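PDB 2V06: Ser-thr phosphatase MSPP from Mycobacterium smegmatis, which probably removes phosphate from serine and threonine residues of proteins as a metal-dependent phosphatase of the PP2C family. Local coordinates for residues A[16-21]-A[222-227]; A[117-122]-A[172-177]; A[72-77]-A[164-169]; A[32-37]-A[181-186]; A[5-10]-A[204-209]. One frame throughout, in Å; residues are numbered along the deposited sequence. Where two conformers were deposited one is given.

Contact 1 of 5, residues A[16-21]-A[222-227]; sequences PVRENN and GSDNTT. With MG (magnesium ion), chain B.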
# COMPACT_ATOMS: atom_id res chain seq x y z
N PRO A 16 -16.25 10.99 0.24
CA PRO A 16 -17.69 11.28 0.25
C PRO A 16 -18.63 10.23 -0.38
O PRO A 16 -19.83 10.49 -0.34
CB PRO A 16 -17.77 12.56 -0.61
CG PRO A 16 -16.59 12.48 -1.52
CD PRO A 16 -15.48 11.76 -0.77
N VAL A 17 -18.16 9.11 -0.90
CA VAL A 17 -18.98 8.17 -1.66
C VAL A 17 -19.15 6.86 -0.92
O VAL A 17 -20.27 6.37 -0.73
CB VAL A 17 -18.45 7.93 -3.07
CG1 VAL A 17 -19.28 6.89 -3.79
CG2 VAL A 17 -18.48 9.29 -3.81
N ARG A 18 -18.06 6.25 -0.49
CA ARG A 18 -18.10 4.96 0.18
C ARG A 18 -18.77 5.04 1.54
O ARG A 18 -18.62 6.02 2.26
CB ARG A 18 -16.69 4.40 0.34
CG ARG A 18 -15.91 4.14 -0.93
CD ARG A 18 -16.67 3.27 -1.95
NE ARG A 18 -15.83 2.97 -3.10
CZ ARG A 18 -15.10 1.91 -3.33
NH1 ARG A 18 -15.01 0.95 -2.46
NH2 ARG A 18 -14.38 1.78 -4.47
N GLU A 19 -19.52 3.99 1.87
CA GLU A 19 -20.21 3.93 3.15
C GLU A 19 -19.34 3.52 4.32
O GLU A 19 -19.73 3.74 5.47
CB GLU A 19 -21.39 2.94 2.97
CG GLU A 19 -22.41 3.40 1.92
CD GLU A 19 -23.71 2.66 1.86
OE1 GLU A 19 -23.68 1.41 1.69
OE2 GLU A 19 -24.79 3.28 1.97
N ASN A 20 -18.18 2.96 4.04
CA ASN A 20 -17.24 2.56 5.04
C ASN A 20 -15.84 2.96 4.57
O ASN A 20 -15.59 3.05 3.36
CB ASN A 20 -17.20 1.03 5.32
CG ASN A 20 -18.49 0.62 6.02
OD1 ASN A 20 -19.45 0.23 5.37
ND2 ASN A 20 -18.48 0.72 7.36
N ASN A 21 -14.91 3.13 5.52
CA ASN A 21 -13.51 3.24 5.18
C ASN A 21 -12.92 1.85 5.49
O ASN A 21 -12.70 1.48 6.65
CB ASN A 21 -12.77 4.30 6.00
CG ASN A 21 -11.39 4.46 5.46
OD1 ASN A 21 -10.92 3.72 4.61
ND2 ASN A 21 -10.68 5.48 5.97
N GLY A 222 -13.49 11.61 -4.99
CA GLY A 222 -13.44 10.76 -3.82
C GLY A 222 -14.24 9.47 -3.94
O GLY A 222 -14.89 8.99 -3.01
N SER A 223 -14.19 8.84 -5.11
CA SER A 223 -14.97 7.63 -5.38
C SER A 223 -14.59 6.45 -4.50
O SER A 223 -15.44 5.59 -4.29
CB SER A 223 -14.89 7.16 -6.85
OG SER A 223 -13.53 6.94 -7.21
N ASP A 224 -13.39 6.39 -4.00
CA ASP A 224 -12.92 5.34 -3.11
C ASP A 224 -12.32 5.97 -1.83
O ASP A 224 -12.05 7.14 -1.77
CB ASP A 224 -11.90 4.44 -3.82
CG ASP A 224 -11.58 3.09 -3.17
OD1 ASP A 224 -12.26 2.70 -2.17
OD2 ASP A 224 -10.69 2.42 -3.73
N ASN A 225 -12.13 5.10 -0.85
CA ASN A 225 -11.26 5.43 0.28
C ASN A 225 -9.84 5.71 -0.27
O ASN A 225 -9.38 5.00 -1.19
CB ASN A 225 -11.15 4.28 1.24
CG ASN A 225 -12.49 3.67 1.65
OD1 ASN A 225 -12.58 2.44 1.83
ND2 ASN A 225 -13.51 4.49 1.84
N THR A 226 -9.15 6.67 0.34
CA THR A 226 -7.76 6.99 -0.04
C THR A 226 -6.95 6.96 1.23
O THR A 226 -7.29 7.63 2.21
CB THR A 226 -7.65 8.36 -0.71
OG1 THR A 226 -8.37 8.34 -1.94
CG2 THR A 226 -6.18 8.69 -0.99
N THR A 227 -5.84 6.23 1.19
CA THR A 227 -4.94 6.11 2.31
C THR A 227 -3.50 6.22 1.79
O THR A 227 -3.20 5.63 0.75
CB THR A 227 -5.11 4.78 3.01
OG1 THR A 227 -6.48 4.73 3.46
CG2 THR A 227 -4.21 4.63 4.16
MG MG B . -9.52 0.88 -2.89
O HOH W 1 -14.77 1.14 0.65
O HOH W 2 -15.59 7.61 -0.78
O HOH W 3 -11.38 0.28 -1.86
O HOH W 4 -9.08 2.24 -1.34
O HOH W 5 -10.02 -0.61 -4.27
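Arg18 lays its guanidinium flat over the carboxylate of Asp224, the two planes only 12° apart, with Asp224 OD1 3.2 Å from Arg18 CZ. No N-H of the arginine points at that oxygen, so this salt bridge works through charge alone. The directed bond goes to the backbone: Arg18 NE donates to Ser223 O at 2.9 Å, on a lone pair in the carbonyl plane. A bend at chi2 (-53°) folds the arginine back over the 222-227 loop. The tight part lies round buried Asn225, whose ND2 gives one hydrogen to Asn20 O (3.0 Å) and also bonds Gln14 O, while its OD1 accepts from Gln22 N and from a water that takes a weak bond from Arg18 NH1. Toward solvent the packing thins to Pro16 CD and Val17 CG2, 3.6 and 3.7 Å from Gly222 O, and a second water bridges Arg18 N to the same oxygen. Asp224 OD2 binds a magnesium ion at 2.1 Å, next to Asp36 and Asp186, in the metal centre of this PP2C-type phosphatase. Arg18 is therefore a second-shell residue, and its positive charge over the carboxylate probably offsets part of the negative charge gathered round the metal.

Contact 2 of 5, residues A[117-122]-A[172-177]; sequences RIRDGH and GIDCGP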
# COMPACT_ATOMS: atom_id res chain seq x y z
N ARG A 117 8.23 5.57 -5.61
CA ARG A 117 9.40 6.34 -5.21
C ARG A 117 9.33 7.72 -5.84
O ARG A 117 9.05 7.81 -7.03
CB ARG A 117 10.70 5.64 -5.61
CG ARG A 117 11.95 6.37 -5.12
CD ARG A 117 13.17 5.63 -5.68
NE ARG A 117 13.25 5.89 -7.13
CZ ARG A 117 13.88 5.09 -7.98
NH1 ARG A 117 14.49 3.97 -7.62
NH2 ARG A 117 13.84 5.51 -9.24
N ILE A 118 9.64 8.73 -5.07
CA ILE A 118 9.72 10.11 -5.53
C ILE A 118 11.17 10.51 -5.40
O ILE A 118 11.76 10.54 -4.31
CB ILE A 118 8.78 10.96 -4.67
CG1 ILE A 118 7.35 10.38 -4.76
CG2 ILE A 118 8.88 12.42 -4.99
CD1 ILE A 118 6.48 10.61 -3.57
N ARG A 119 11.81 10.78 -6.55
CA ARG A 119 13.22 11.06 -6.69
C ARG A 119 13.36 12.13 -7.74
O ARG A 119 12.82 11.98 -8.85
CB ARG A 119 13.96 9.79 -7.08
CG ARG A 119 15.42 10.06 -7.35
CD ARG A 119 16.08 8.74 -7.76
NE ARG A 119 16.31 7.89 -6.61
CZ ARG A 119 16.92 6.72 -6.69
NH1 ARG A 119 17.35 6.20 -7.84
NH2 ARG A 119 17.08 6.05 -5.54
N ASP A 120 14.04 13.20 -7.45
CA ASP A 120 14.36 14.27 -8.38
C ASP A 120 13.09 14.77 -9.04
O ASP A 120 13.12 15.07 -10.23
CB ASP A 120 15.35 13.79 -9.45
CG ASP A 120 16.62 13.36 -8.77
OD1 ASP A 120 16.85 13.81 -7.62
OD2 ASP A 120 17.39 12.57 -9.38
N GLY A 121 12.00 14.86 -8.30
CA GLY A 121 10.74 15.46 -8.79
C GLY A 121 9.89 14.48 -9.57
O GLY A 121 8.81 14.87 -10.04
N HIS A 122 10.36 13.24 -9.76
CA HIS A 122 9.55 12.25 -10.47
C HIS A 122 8.97 11.23 -9.51
O HIS A 122 9.62 10.87 -8.52
CB HIS A 122 10.35 11.41 -11.48
CG HIS A 122 10.88 12.10 -12.64
ND1 HIS A 122 10.23 12.09 -13.84
CD2 HIS A 122 11.99 12.84 -12.78
CE1 HIS A 122 10.92 12.80 -14.72
NE2 HIS A 122 12.00 13.27 -14.10
N GLY A 172 13.77 -5.95 -2.92
CA GLY A 172 14.41 -4.80 -2.34
C GLY A 172 13.95 -3.55 -3.07
O GLY A 172 13.59 -3.61 -4.27
N ILE A 173 14.01 -2.45 -2.35
CA ILE A 173 13.63 -1.09 -2.83
C ILE A 173 14.94 -0.38 -3.13
O ILE A 173 15.80 -0.24 -2.23
CB ILE A 173 12.79 -0.32 -1.81
CG1 ILE A 173 11.57 -1.11 -1.36
CG2 ILE A 173 12.30 0.98 -2.42
CD1 ILE A 173 10.92 -0.48 -0.17
N ASP A 174 15.08 0.12 -4.37
CA ASP A 174 16.25 0.87 -4.77
C ASP A 174 15.94 2.32 -4.40
O ASP A 174 15.17 3.02 -5.07
CB ASP A 174 16.48 0.68 -6.27
CG ASP A 174 17.65 1.51 -6.77
OD1 ASP A 174 18.41 2.11 -5.96
OD2 ASP A 174 17.83 1.61 -7.98
N CYS A 175 16.57 2.70 -3.29
CA CYS A 175 16.27 4.04 -2.78
C CYS A 175 17.45 4.44 -1.93
O CYS A 175 18.31 3.59 -1.68
CB CYS A 175 14.94 4.03 -2.01
SG CYS A 175 14.98 2.94 -0.59
N GLY A 176 17.49 5.70 -1.55
CA GLY A 176 18.61 6.29 -0.86
C GLY A 176 18.30 7.69 -0.35
O GLY A 176 17.20 8.19 -0.43
N PRO A 177 19.30 8.35 0.23
CA PRO A 177 19.12 9.67 0.84
C PRO A 177 18.47 10.66 -0.12
O PRO A 177 18.76 10.81 -1.31
CB PRO A 177 20.54 10.04 1.24
CG PRO A 177 21.20 8.73 1.51
CD PRO A 177 20.72 7.84 0.41
O HOH W 6 19.88 4.09 -5.65
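Arg117 and Arg119 reach from one strand toward the backbone of Asp174, their guanidinium groups stacked on each other. Arg117 is extended through chi1 and chi2 and turns at chi3 (72°), which swings NH1 onto Asp174 O at 2.8 Å. The acceptor lies close to the guanidinium plane and the N-H...O angle is 157°, although the nitrogen stands somewhat out of the carbonyl plane. Arg117 CD rests 3.3 Å from the same oxygen, and NH2 forms a salt bridge with Glu124. Arg119 has a similar extended start but bends the opposite way at chi3 (-77°), bringing its guanidinium centre over Arg117 CZ. Both arginines sit at the end of strand 115-119, where a type I' turn from Arg119 to His122 makes the hairpin to strand 122-125 at the margin of one sheet; residues 172-177 form the loop leaving strand 169-172 of the other sheet. Stacking of two like charges is probably eased by the acids around them. Arg119 NH2 is paired with Asp179, which also accepts from Gly176 N, and the same nitrogen lies 3.5 Å from Cys175 CA at the guanidinium edge. The Asp174 carboxylate stays beyond salt-bridge distance of both arginines. Asp174 OD1 instead takes a hydrogen from a water at 2.5 Å, and this water accepts a weak bond from Arg119 NH2.

Contact 3 of 5, residues A[72-77]-A[164-169]; sequences QANLRV and PHIGPD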
# COMPACT_ATOMS: atom_id res chain seq x y z
N GLN A 72 1.28 -15.05 8.42
CA GLN A 72 0.46 -15.05 9.62
C GLN A 72 -0.80 -14.19 9.41
O GLN A 72 -1.91 -14.54 9.82
CB GLN A 72 1.27 -14.58 10.82
CG GLN A 72 2.50 -15.28 11.36
CD GLN A 72 3.20 -14.43 12.43
OE1 GLN A 72 4.39 -14.06 12.36
NE2 GLN A 72 2.39 -14.14 13.44
N ALA A 73 -0.63 -13.00 8.84
CA ALA A 73 -1.73 -12.09 8.61
C ALA A 73 -2.75 -12.76 7.68
O ALA A 73 -3.96 -12.73 7.93
CB ALA A 73 -1.24 -10.78 8.05
N ASN A 74 -2.26 -13.40 6.63
CA ASN A 74 -3.13 -14.09 5.70
C ASN A 74 -3.95 -15.15 6.42
O ASN A 74 -5.15 -15.22 6.24
CB ASN A 74 -2.33 -14.71 4.59
CG ASN A 74 -3.24 -15.45 3.64
OD1 ASN A 74 -4.06 -14.84 2.96
ND2 ASN A 74 -3.14 -16.77 3.63
N LEU A 75 -3.26 -15.97 7.23
CA LEU A 75 -3.98 -17.06 7.87
C LEU A 75 -4.98 -16.58 8.89
O LEU A 75 -6.07 -17.12 8.98
CB LEU A 75 -2.98 -18.00 8.55
CG LEU A 75 -2.21 -18.86 7.54
CD1 LEU A 75 -1.24 -19.76 8.33
CD2 LEU A 75 -3.06 -19.71 6.62
N ARG A 76 -4.60 -15.54 9.64
CA ARG A 76 -5.50 -14.99 10.65
C ARG A 76 -6.77 -14.43 10.01
O ARG A 76 -7.92 -14.65 10.45
CB ARG A 76 -4.79 -13.94 11.48
CG ARG A 76 -5.65 -13.26 12.51
CD ARG A 76 -6.13 -14.17 13.61
NE ARG A 76 -6.99 -13.33 14.49
CZ ARG A 76 -7.84 -13.84 15.36
NH1 ARG A 76 -7.96 -15.17 15.48
NH2 ARG A 76 -8.60 -13.06 16.12
N VAL A 77 -6.60 -13.68 8.93
CA VAL A 77 -7.79 -13.12 8.27
C VAL A 77 -8.62 -14.23 7.67
O VAL A 77 -9.83 -14.20 7.78
CB VAL A 77 -7.39 -12.07 7.22
CG1 VAL A 77 -8.61 -11.62 6.45
CG2 VAL A 77 -6.69 -10.89 7.81
N PRO A 164 -5.87 -20.20 2.27
CA PRO A 164 -4.75 -20.49 3.17
C PRO A 164 -3.38 -20.23 2.56
O PRO A 164 -2.38 -20.17 3.29
CB PRO A 164 -4.96 -21.99 3.49
CG PRO A 164 -5.66 -22.51 2.27
CD PRO A 164 -6.58 -21.41 1.82
N HIS A 165 -3.26 -20.08 1.24
CA HIS A 165 -1.94 -19.90 0.65
C HIS A 165 -1.83 -18.54 -0.04
O HIS A 165 -2.74 -18.20 -0.82
CB HIS A 165 -1.66 -20.96 -0.40
CG HIS A 165 -0.46 -20.69 -1.28
ND1 HIS A 165 0.85 -20.83 -0.88
CD2 HIS A 165 -0.37 -20.28 -2.57
CE1 HIS A 165 1.69 -20.52 -1.86
NE2 HIS A 165 0.95 -20.17 -2.90
N ILE A 166 -0.77 -17.82 0.20
CA ILE A 166 -0.50 -16.62 -0.57
C ILE A 166 0.98 -16.56 -0.95
O ILE A 166 1.85 -17.01 -0.16
CB ILE A 166 -0.79 -15.28 0.13
CG1 ILE A 166 -0.13 -15.19 1.50
CG2 ILE A 166 -2.25 -14.99 0.18
CD1 ILE A 166 0.13 -13.84 2.07
N GLY A 167 1.22 -15.97 -2.11
CA GLY A 167 2.53 -15.72 -2.66
C GLY A 167 2.72 -14.22 -2.96
O GLY A 167 2.53 -13.75 -4.09
N PRO A 168 3.09 -13.45 -1.95
CA PRO A 168 3.29 -12.01 -2.20
C PRO A 168 4.54 -11.81 -3.05
O PRO A 168 5.41 -12.65 -3.06
CB PRO A 168 3.54 -11.47 -0.81
CG PRO A 168 4.12 -12.60 -0.03
CD PRO A 168 3.39 -13.82 -0.54
N ASP A 169 4.59 -10.66 -3.69
CA ASP A 169 5.85 -10.23 -4.30
C ASP A 169 6.74 -9.72 -3.17
O ASP A 169 6.24 -9.10 -2.23
CB ASP A 169 5.57 -9.15 -5.31
CG ASP A 169 4.92 -9.63 -6.58
OD1 ASP A 169 4.82 -10.84 -6.81
OD2 ASP A 169 4.53 -8.74 -7.40
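One turn of helix 63-81 meets an irregular loop that runs past its side, the backbones coming nearest at Leu75 and Pro164, whose CA atoms are 5.9 Å apart. Asn74 carries most of the contact. Its CG stands anti to the backbone N (chi1 179°), which sends the amide off the helix and along Ile166, the two side chains lying side by side and pointing opposite ways. Ile166 CD1 lies 3.6 Å from Asn74 CB, and Ile166 CG2 comes to 3.3 Å from Asn74 OD1. A chi1 of 51° spreads both branches of the isoleucine against the asparagine, while farther along it also touches Val70 of the same helix and Ile110 of strand 106-110. At the other end of the amide, Asn74 ND2 is 3.5 Å from Pro164 O, a packing distance; the nitrogen donates instead to Gly163 O. In the conformer given, Leu75 CD2 lies 3.4 Å from Pro164 O and 4.3 Å from Pro164 CB, at the exposed margin. The loop is fastened again where Gln71 NE2 bonds Ile166 O. This is structural packing, with polar anchoring, between a helix and the loop leading into strand 169-172, away from the metal centre. Chemically it joins apolar cover to polar bonds: the buried amide of Asn74 has its oxygen satisfied by Gly161 N and its nitrogen by Gly163 O, so one helix side chain pins the loop through main-chain groups just before 164-169, with Ile166 shielding it alongside.

Contact 4 of 5, residues A[32-37]-A[181-186]; sequences YAVADG and LLISSD. With MG (magnesium ion), chain B; MG (magnesium ion), chain C.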
# COMPACT_ATOMS: atom_id res chain seq x y z
N TYR A 32 6.09 0.10 7.62
CA TYR A 32 5.03 0.95 7.09
C TYR A 32 4.16 0.12 6.19
O TYR A 32 4.68 -0.73 5.45
CB TYR A 32 5.58 2.14 6.28
CG TYR A 32 6.46 2.98 7.17
CD1 TYR A 32 5.88 4.00 7.89
CD2 TYR A 32 7.83 2.72 7.30
CE1 TYR A 32 6.65 4.78 8.71
CE2 TYR A 32 8.61 3.50 8.17
CZ TYR A 32 7.99 4.51 8.87
OH TYR A 32 8.77 5.29 9.69
N ALA A 33 2.85 0.29 6.23
CA ALA A 33 2.00 -0.53 5.41
C ALA A 33 0.65 0.15 5.14
O ALA A 33 0.20 0.97 5.92
CB ALA A 33 1.74 -1.88 6.03
N VAL A 34 0.06 -0.26 4.03
CA VAL A 34 -1.32 0.05 3.65
C VAL A 34 -2.03 -1.26 3.34
O VAL A 34 -1.44 -2.13 2.69
CB VAL A 34 -1.40 1.00 2.46
CG1 VAL A 34 -2.83 1.13 2.00
CG2 VAL A 34 -0.84 2.37 2.82
N ALA A 35 -3.27 -1.35 3.80
CA ALA A 35 -4.12 -2.50 3.50
C ALA A 35 -5.48 -1.96 3.01
O ALA A 35 -6.11 -1.20 3.76
CB ALA A 35 -4.29 -3.42 4.68
N ASP A 36 -5.88 -2.33 1.82
CA ASP A 36 -7.17 -1.93 1.26
C ASP A 36 -8.11 -3.12 1.32
O ASP A 36 -8.00 -4.06 0.53
CB ASP A 36 -6.95 -1.43 -0.19
CG ASP A 36 -8.23 -0.98 -0.86
OD1 ASP A 36 -9.31 -1.30 -0.32
OD2 ASP A 36 -8.15 -0.34 -1.94
N GLY A 37 -9.03 -3.07 2.26
CA GLY A 37 -10.02 -4.12 2.42
C GLY A 37 -11.12 -4.01 1.39
O GLY A 37 -11.45 -2.95 0.87
N LEU A 181 9.34 7.77 -0.26
CA LEU A 181 8.47 6.69 -0.64
C LEU A 181 7.04 7.07 -0.30
O LEU A 181 6.75 7.74 0.67
CB LEU A 181 8.80 5.40 0.08
CG LEU A 181 10.23 4.89 -0.05
CD1 LEU A 181 10.43 3.61 0.73
CD2 LEU A 181 10.58 4.71 -1.53
N LEU A 182 6.13 6.60 -1.17
CA LEU A 182 4.70 6.77 -0.96
C LEU A 182 4.07 5.39 -1.09
O LEU A 182 4.22 4.77 -2.14
CB LEU A 182 4.09 7.72 -1.99
CG LEU A 182 2.57 7.77 -2.07
CD1 LEU A 182 1.94 8.28 -0.78
CD2 LEU A 182 2.09 8.63 -3.27
N ILE A 183 3.35 4.96 -0.09
CA ILE A 183 2.49 3.78 -0.18
C ILE A 183 1.07 4.31 -0.24
O ILE A 183 0.70 5.17 0.58
CB ILE A 183 2.61 2.79 0.98
CG1 ILE A 183 4.08 2.54 1.42
CG2 ILE A 183 1.91 1.49 0.65
CD1 ILE A 183 4.16 1.74 2.68
N SER A 184 0.27 3.84 -1.18
CA SER A 184 -1.11 4.33 -1.20
C SER A 184 -2.06 3.20 -1.57
O SER A 184 -1.73 2.26 -2.22
CB SER A 184 -1.28 5.45 -2.21
OG SER A 184 -1.38 5.01 -3.56
N SER A 185 -3.29 3.37 -1.12
CA SER A 185 -4.35 2.58 -1.70
C SER A 185 -4.64 3.09 -3.10
O SER A 185 -4.27 4.23 -3.47
CB SER A 185 -5.61 2.54 -0.84
OG SER A 185 -6.18 3.81 -0.72
N ASP A 186 -5.36 2.30 -3.89
CA ASP A 186 -5.79 2.68 -5.22
C ASP A 186 -6.66 3.93 -5.26
O ASP A 186 -6.82 4.54 -6.34
CB ASP A 186 -6.43 1.48 -5.91
CG ASP A 186 -7.77 1.08 -5.36
OD1 ASP A 186 -8.05 1.30 -4.15
OD2 ASP A 186 -8.60 0.56 -6.16
MG MG B . -9.52 0.88 -2.89
MG MG C . -11.32 -1.23 -0.32
O HOH W 7 -5.66 -0.49 -3.10
O HOH W 5 -10.02 -0.61 -4.27
O HOH W 4 -9.08 2.24 -1.34
O HOH W 3 -11.38 0.28 -1.86
O HOH W 8 -11.03 0.24 1.12
O HOH W 9 -11.41 -2.52 -1.93
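Asp36 OD2 binds a magnesium ion at 2.1 Å, and a water that accepts from Asp186 N lies 2.8 Å from Asp36 OD2 and probably donates to it. In the conformer given, Asp186 OD1 holds the same ion at 2.0 Å, leaving Asp36 OD2 and Asp186 OD1 2.8 Å apart, which the shared cation probably makes tolerable. Asp36 CG is anti to the backbone N (chi1 -179°), which carries the carboxylate across toward Asp186 and between the two magnesium ions. There Asp36 OD1 takes the second magnesium ion at 2.0 Å and Gly37 O binds it too, while a water bridges the ions. Asp224 OD2 joins the first ion, and Arg153 forms a salt bridge with Asp186 OD2. This is the binuclear centre of a PP2C fold, placed at the end of a beta sandwich. Strands 31-38 and 180-184 belong to different sheets and face each other; the axes of 32-37 and 181-184 approach to 6.8 Å, their directions 24° apart. Away from the metals the interface is apolar. Val34 CG2 meets Ile183 CG2 at 3.6 Å, and Ile183 CD1 reaches the backbone of Tyr32, 3.7 Å from Tyr32 O. Val34 CG1 covers the start of the turn at Ser185 N. Ser185 OG bonds Asp23 and Thr227 N, tying this turn to the neighbouring strands.

Contact 5 of 5, residues A[5-10]-A[204-209]; sequences VLSAAT and PDPQVA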
# COMPACT_ATOMS: atom_id res chain seq x y z
N VAL A 5 15.28 6.18 7.94
CA VAL A 5 14.06 6.93 7.86
C VAL A 5 14.22 8.22 8.69
O VAL A 5 14.60 8.17 9.86
CB VAL A 5 12.82 6.21 8.40
CG1 VAL A 5 11.56 7.03 8.32
CG2 VAL A 5 12.70 4.90 7.67
N LEU A 6 13.92 9.31 8.04
CA LEU A 6 13.94 10.63 8.69
C LEU A 6 12.63 10.93 9.35
O LEU A 6 12.57 11.32 10.51
CB LEU A 6 14.38 11.69 7.67
CG LEU A 6 15.78 11.42 7.08
CD1 LEU A 6 16.14 12.66 6.25
CD2 LEU A 6 16.80 11.07 8.13
N SER A 7 11.55 10.78 8.62
CA SER A 7 10.24 11.10 9.11
C SER A 7 9.22 10.43 8.20
O SER A 7 9.52 10.11 7.09
CB SER A 7 10.02 12.60 9.18
OG SER A 7 9.63 13.14 7.94
N ALA A 8 8.04 10.27 8.74
CA ALA A 8 6.97 9.66 7.97
C ALA A 8 5.64 10.28 8.42
O ALA A 8 5.52 10.81 9.53
CB ALA A 8 6.91 8.18 8.16
N ALA A 9 4.67 10.15 7.54
CA ALA A 9 3.31 10.63 7.91
C ALA A 9 2.31 9.72 7.23
O ALA A 9 2.59 9.09 6.23
CB ALA A 9 3.12 12.04 7.41
N THR A 10 1.10 9.66 7.79
CA THR A 10 0.07 8.85 7.21
C THR A 10 -1.24 9.65 7.23
O THR A 10 -1.46 10.53 8.07
CB THR A 10 -0.22 7.57 7.97
OG1 THR A 10 -0.86 7.82 9.22
CG2 THR A 10 1.05 6.80 8.30
N PRO A 204 7.12 19.60 0.68
CA PRO A 204 8.28 19.34 1.58
C PRO A 204 7.98 18.72 2.91
O PRO A 204 8.68 17.77 3.33
CB PRO A 204 8.80 20.77 1.78
CG PRO A 204 8.47 21.44 0.47
CD PRO A 204 7.16 20.90 0.04
N ASP A 205 6.93 19.15 3.62
CA ASP A 205 6.62 18.54 4.92
C ASP A 205 5.77 17.31 4.68
O ASP A 205 4.67 17.41 4.09
CB ASP A 205 5.90 19.57 5.74
CG ASP A 205 5.44 19.16 7.11
OD1 ASP A 205 5.40 17.93 7.38
OD2 ASP A 205 5.08 20.04 7.91
N PRO A 206 6.18 16.11 5.08
CA PRO A 206 5.36 14.92 4.82
C PRO A 206 3.97 14.97 5.42
O PRO A 206 3.04 14.38 4.88
CB PRO A 206 6.17 13.77 5.44
CG PRO A 206 7.23 14.44 6.28
CD PRO A 206 7.45 15.81 5.76
N GLN A 207 3.79 15.73 6.52
CA GLN A 207 2.45 15.85 7.09
C GLN A 207 1.54 16.68 6.20
O GLN A 207 0.35 16.44 6.13
CB GLN A 207 2.51 16.47 8.50
CG GLN A 207 3.23 15.61 9.50
CD GLN A 207 2.58 14.39 10.05
OE1 GLN A 207 3.08 13.68 10.95
NE2 GLN A 207 1.38 14.11 9.57
N VAL A 208 2.12 17.68 5.55
CA VAL A 208 1.38 18.43 4.53
C VAL A 208 1.12 17.55 3.31
O VAL A 208 0.01 17.54 2.77
CB VAL A 208 2.15 19.71 4.16
CG1 VAL A 208 1.46 20.38 3.00
CG2 VAL A 208 2.27 20.62 5.39
N ALA A 209 2.10 16.77 2.89
CA ALA A 209 1.91 15.93 1.74
C ALA A 209 0.72 14.99 1.87
O ALA A 209 -0.09 14.89 0.98
CB ALA A 209 3.18 15.08 1.50
O HOH W 10 5.92 13.63 9.87
O HOH W 11 1.01 11.13 10.30
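The first turn of helix 206-219 packs, through Pro206 and Gln207, on Ala9 of strand 5-13, the outermost strand of one sheet of the PP2C beta sandwich. The helix start is N-capped by Asp205, whose OD1 accepts from Gln207 N at 2.9 Å. The strand itself begins with a classic beta bulge, Leu6 and Ser7 both facing Asp232 of the adjoining strand. Across the contact Ala9 is central. Ala9 CB sits 3.4 Å from Pro206 O and 4.0 Å from Pro206 CB, and it also carries the amide of Gln207, with NE2 at 3.5 Å. With only a methyl here, the strand probably admits the helix backbone closely: the CA atoms of Ala9 and Gln207 are 5.4 Å apart. Pro206 turns its ring toward the strand, where Ser7 OG touches Pro206 CG at 3.2 Å, and the ring also rests on Val230 and Asp232 of strand 226-233. In the conformer given, a bend at chi2 (-75°) folds the Gln207 amide over the Ala9 methyl. This places both ends of the amide beside the strand backbone, yet they meet it through waters. One water donates to Ala8 O and to Gln207 OE1, forming a bridge next to the strand. On the other end a second water accepts from Thr10 N and, at 3.1 Å, from Gln207 NE2.

Contact 4 lies about 2 Å from the centre of the chain and joins the two sheets of the sandwich; the other four lie about 16 Å out. Contact 1, about 14 Å from it centre to centre, touches it directly: strands 226-233 and 180-184 are neighbours. Contact 5 meets contact 4 where Tyr32 packs on Val5 and Ala8, while contact 2 joins it through Leu181 and Leu182. Contact 3 stands apart on a helix, about 30 Å between centres from contact 5 on the far side. Along the chain contacts 2, 3 and 4 nest inside the loops closed by contacts 1 and 5. Asp36, Asp186 and Asp224 of contacts 1 and 4, far apart in sequence, share one magnesium ion.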